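Local coordinates for protein benzyl alcohol dehydrogenase (PDB 1F8F) that probably catalyses the NAD-dependent oxidation of aryl alcohols such as benzyl alcohol to the aldehyde, as a zinc-containing dehydrogenase with a Rossmann-fold cofactor domain, at residues Ser68-Ala73 with Gly84-Leu89. Sequence-based numbering, arbitrary orientation.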
ATOM      1  N   SER A  68      10.212 -29.982  14.808  1.00 21.99           N
ATOM      2  CA  SER A  68       9.739 -29.398  16.044  1.00 24.49           C
ATOM      3  C   SER A  68      10.428 -30.221  17.158  1.00 28.34           C
ATOM      4  O   SER A  68      10.758 -31.410  16.912  1.00 24.75           O
ATOM      5  CB  SER A  68       8.253 -29.316  16.164  1.00 22.97           C
ATOM      6  OG  SER A  68       7.551 -30.533  16.135  1.00 23.44           O
ATOM      7  N   GLY A  69      10.689 -29.564  18.284  1.00 28.59           N
ATOM      8  CA  GLY A  69      11.422 -30.209  19.356  1.00 30.79           C
ATOM      9  C   GLY A  69      11.507 -29.323  20.607  1.00 32.84           C
ATOM     10  O   GLY A  69      10.695 -28.454  20.873  1.00 29.98           O
ATOM     11  N   ILE A  70      12.492 -29.614  21.441  1.00 33.41           N
ATOM     12  CA  ILE A  70      12.748 -28.993  22.740  1.00 36.54           C
ATOM     13  C   ILE A  70      14.212 -28.550  22.811  1.00 34.98           C
ATOM     14  O   ILE A  70      15.152 -29.261  22.431  1.00 33.86           O
ATOM     15  CB  ILE A  70      12.555 -30.007  23.899  1.00 41.26           C
ATOM     16  CG1 ILE A  70      11.180 -30.691  23.832  1.00 38.48           C
ATOM     17  CG2 ILE A  70      12.681 -29.391  25.287  1.00 38.84           C
ATOM     18  CD1 ILE A  70      10.999 -31.840  24.791  1.00 41.44           C
ATOM     19  N   ILE A  71      14.400 -27.317  23.254  1.00 38.10           N
ATOM     20  CA  ILE A  71      15.797 -26.856  23.374  1.00 37.83           C
ATOM     21  C   ILE A  71      16.510 -27.557  24.532  1.00 39.10           C
ATOM     22  O   ILE A  71      16.115 -27.465  25.668  1.00 38.28           O
ATOM     23  CB  ILE A  71      15.900 -25.345  23.521  1.00 36.08           C
ATOM     24  CG1 ILE A  71      15.403 -24.624  22.246  1.00 35.87           C
ATOM     25  CG2 ILE A  71      17.363 -24.971  23.766  1.00 38.10           C
ATOM     26  CD1 ILE A  71      15.161 -23.153  22.452  1.00 33.58           C
ATOM     27  N   GLU A  72      17.652 -28.097  24.244  1.00 42.78           N
ATOM     28  CA  GLU A  72      18.623 -28.864  24.946  1.00 48.25           C
ATOM     29  C   GLU A  72      19.935 -28.134  25.253  1.00 50.34           C
ATOM     30  O   GLU A  72      20.755 -28.604  26.054  1.00 52.17           O
ATOM     31  CB  GLU A  72      19.008 -30.017  23.981  1.00 47.09           C
ATOM     32  CG  GLU A  72      20.115 -30.933  24.367  1.00 50.72           C
ATOM     33  CD  GLU A  72      19.845 -32.083  25.314  1.00 52.17           C
ATOM     34  OE1 GLU A  72      18.708 -32.530  25.588  1.00 51.92           O
ATOM     35  OE2 GLU A  72      20.874 -32.587  25.810  1.00 52.54           O
ATOM     36  N   ALA A  73      20.215 -27.077  24.517  1.00 50.46           N
ATOM     37  CA  ALA A  73      21.408 -26.270  24.668  1.00 52.08           C
ATOM     38  C   ALA A  73      21.402 -25.059  23.709  1.00 51.92           C
ATOM     39  O   ALA A  73      21.042 -25.203  22.542  1.00 50.61           O
ATOM     40  CB  ALA A  73      22.665 -27.108  24.465  1.00 51.86           C
ATOM     41  N   GLY A  84      14.803 -25.943  27.216  1.00 47.87           N
ATOM     42  CA  GLY A  84      13.427 -26.316  27.587  1.00 47.08           C
ATOM     43  C   GLY A  84      12.333 -25.662  26.766  1.00 46.89           C
ATOM     44  O   GLY A  84      11.182 -26.155  26.798  1.00 46.52           O
ATOM     45  N   ASP A  85      12.570 -24.552  26.056  1.00 43.45           N
ATOM     46  CA  ASP A  85      11.519 -24.015  25.192  1.00 41.40           C
ATOM     47  C   ASP A  85      11.176 -25.065  24.128  1.00 37.68           C
ATOM     48  O   ASP A  85      12.007 -25.877  23.734  1.00 37.14           O
ATOM     49  CB  ASP A  85      11.958 -22.721  24.509  1.00 44.30           C
ATOM     50  CG  ASP A  85      12.056 -21.517  25.426  1.00 47.11           C
ATOM     51  OD1 ASP A  85      11.357 -21.464  26.464  1.00 49.14           O
ATOM     52  OD2 ASP A  85      12.812 -20.553  25.173  1.00 47.68           O
ATOM     53  N   HIS A  86       9.957 -25.080  23.691  1.00 36.65           N
ATOM     54  CA  HIS A  86       9.346 -25.836  22.619  1.00 37.40           C
ATOM     55  C   HIS A  86       9.484 -24.996  21.338  1.00 35.66           C
ATOM     56  O   HIS A  86       9.066 -23.817  21.410  1.00 38.34           O
ATOM     57  CB  HIS A  86       7.841 -25.998  22.862  1.00 38.61           C
ATOM     58  CG  HIS A  86       7.515 -27.022  23.916  1.00 42.49           C
ATOM     59  ND1 HIS A  86       6.307 -27.697  23.946  1.00 42.06           N
ATOM     60  CD2 HIS A  86       8.254 -27.519  24.953  1.00 41.90           C
ATOM     61  CE1 HIS A  86       6.318 -28.538  24.973  1.00 43.20           C
ATOM     62  NE2 HIS A  86       7.490 -28.460  25.593  1.00 42.40           N
ATOM     63  N   VAL A  87      10.006 -25.480  20.237  1.00 31.39           N
ATOM     64  CA  VAL A  87      10.241 -24.714  19.037  1.00 29.09           C
ATOM     65  C   VAL A  87       9.868 -25.399  17.713  1.00 30.58           C
ATOM     66  O   VAL A  87       9.723 -26.619  17.518  1.00 27.89           O
ATOM     67  CB  VAL A  87      11.746 -24.318  18.921  1.00 28.74           C
ATOM     68  CG1 VAL A  87      12.233 -23.301  19.976  1.00 26.87           C
ATOM     69  CG2 VAL A  87      12.617 -25.571  19.070  1.00 25.87           C
ATOM     70  N   VAL A  88       9.682 -24.474  16.742  1.00 26.17           N
ATOM     71  CA  VAL A  88       9.425 -24.866  15.336  1.00 22.42           C
ATOM     72  C   VAL A  88      10.609 -24.401  14.493  1.00 20.25           C
ATOM     73  O   VAL A  88      11.106 -23.287  14.737  1.00 18.98           O
ATOM     74  CB  VAL A  88       8.062 -24.305  14.899  1.00 21.72           C
ATOM     75  CG1 VAL A  88       7.960 -24.495  13.370  1.00 19.87           C
ATOM     76  CG2 VAL A  88       6.888 -25.034  15.560  1.00 22.13           C
ATOM     77  N   LEU A  89      11.299 -25.127  13.689  1.00 19.11           N
ATOM     78  CA  LEU A  89      12.489 -24.770  12.953  1.00 20.57           C
ATOM     79  C   LEU A  89      12.054 -24.506  11.501  1.00 25.23           C
ATOM     80  O   LEU A  89      11.556 -25.368  10.795  1.00 23.71           O
ATOM     81  CB  LEU A  89      13.409 -25.991  12.821  1.00 21.93           C
ATOM     82  CG  LEU A  89      13.698 -26.744  14.114  1.00 21.91           C
ATOM     83  CD1 LEU A  89      14.915 -27.671  13.921  1.00 23.21           C
ATOM     84  CD2 LEU A  89      14.033 -25.775  15.262  1.00 23.07           C
TER
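Gly69 and Val87 form the central hydrogen-bonded pair of an antiparallel beta hairpin, built from strands 66-74 and 86-89, in the GroES-like domain of the enzyme. Gly69 N donates to Val87 O at 3.2 Å, and Val87 N returns the bond to Gly69 O, approaching from above the plane of that carbonyl. Ser68 with Val88 and Ile70 with His86 are the flanking non-hydrogen-bonded pairs. Carbonyl oxygens that accept these bonds also meet CA-H groups: Val87 O faces Ser68 CA at 3.1 Å, and Gly69 O faces His86 CA. Before strand 86-89 begins, the pairing continues into the loop at 84-85, where Ile71 N reaches Asp85 O at 2.8 Å in a nearly straight bond (168° at the hydrogen). Gly84 N also points at Ile71 O, but at 2.5 Å, too short for a normal N-H...O bond, so the detail there is doubtful. Gly84 has a positive phi of 100°, a backbone shape suited to glycine.

Apolar packing centres on Ile71. Its CG1 lies anti to the carbonyl carbon (chi1 -65°), and the CD1 methyl beyond it meets Val87 CG1 at 3.8 Å, the two side chains crossing at about a right angle. The same methyl touches Asp85 CB, the Ile71 and Asp85 side chains running alongside each other in a common direction. The carboxylate of Asp85 turns back to the loop, where OD2 accepts a bond from Gln82 N. On the face carrying Ser68, Ile70 and His86, Ile70 CG2 rests 3.9 Å from Gly84 O, while buried Ser68 OG lies within hydrogen-bonding distance of the carbonyl oxygens of Ala40 and Ile165, which its single proton must share or serve in turn. Strand 33-42 pairs with 66-74, and strand 156-159 with 86-89, placing this hairpin inside the larger sheet of the GroES-like fold found in zinc-containing medium-chain alcohol dehydrogenases.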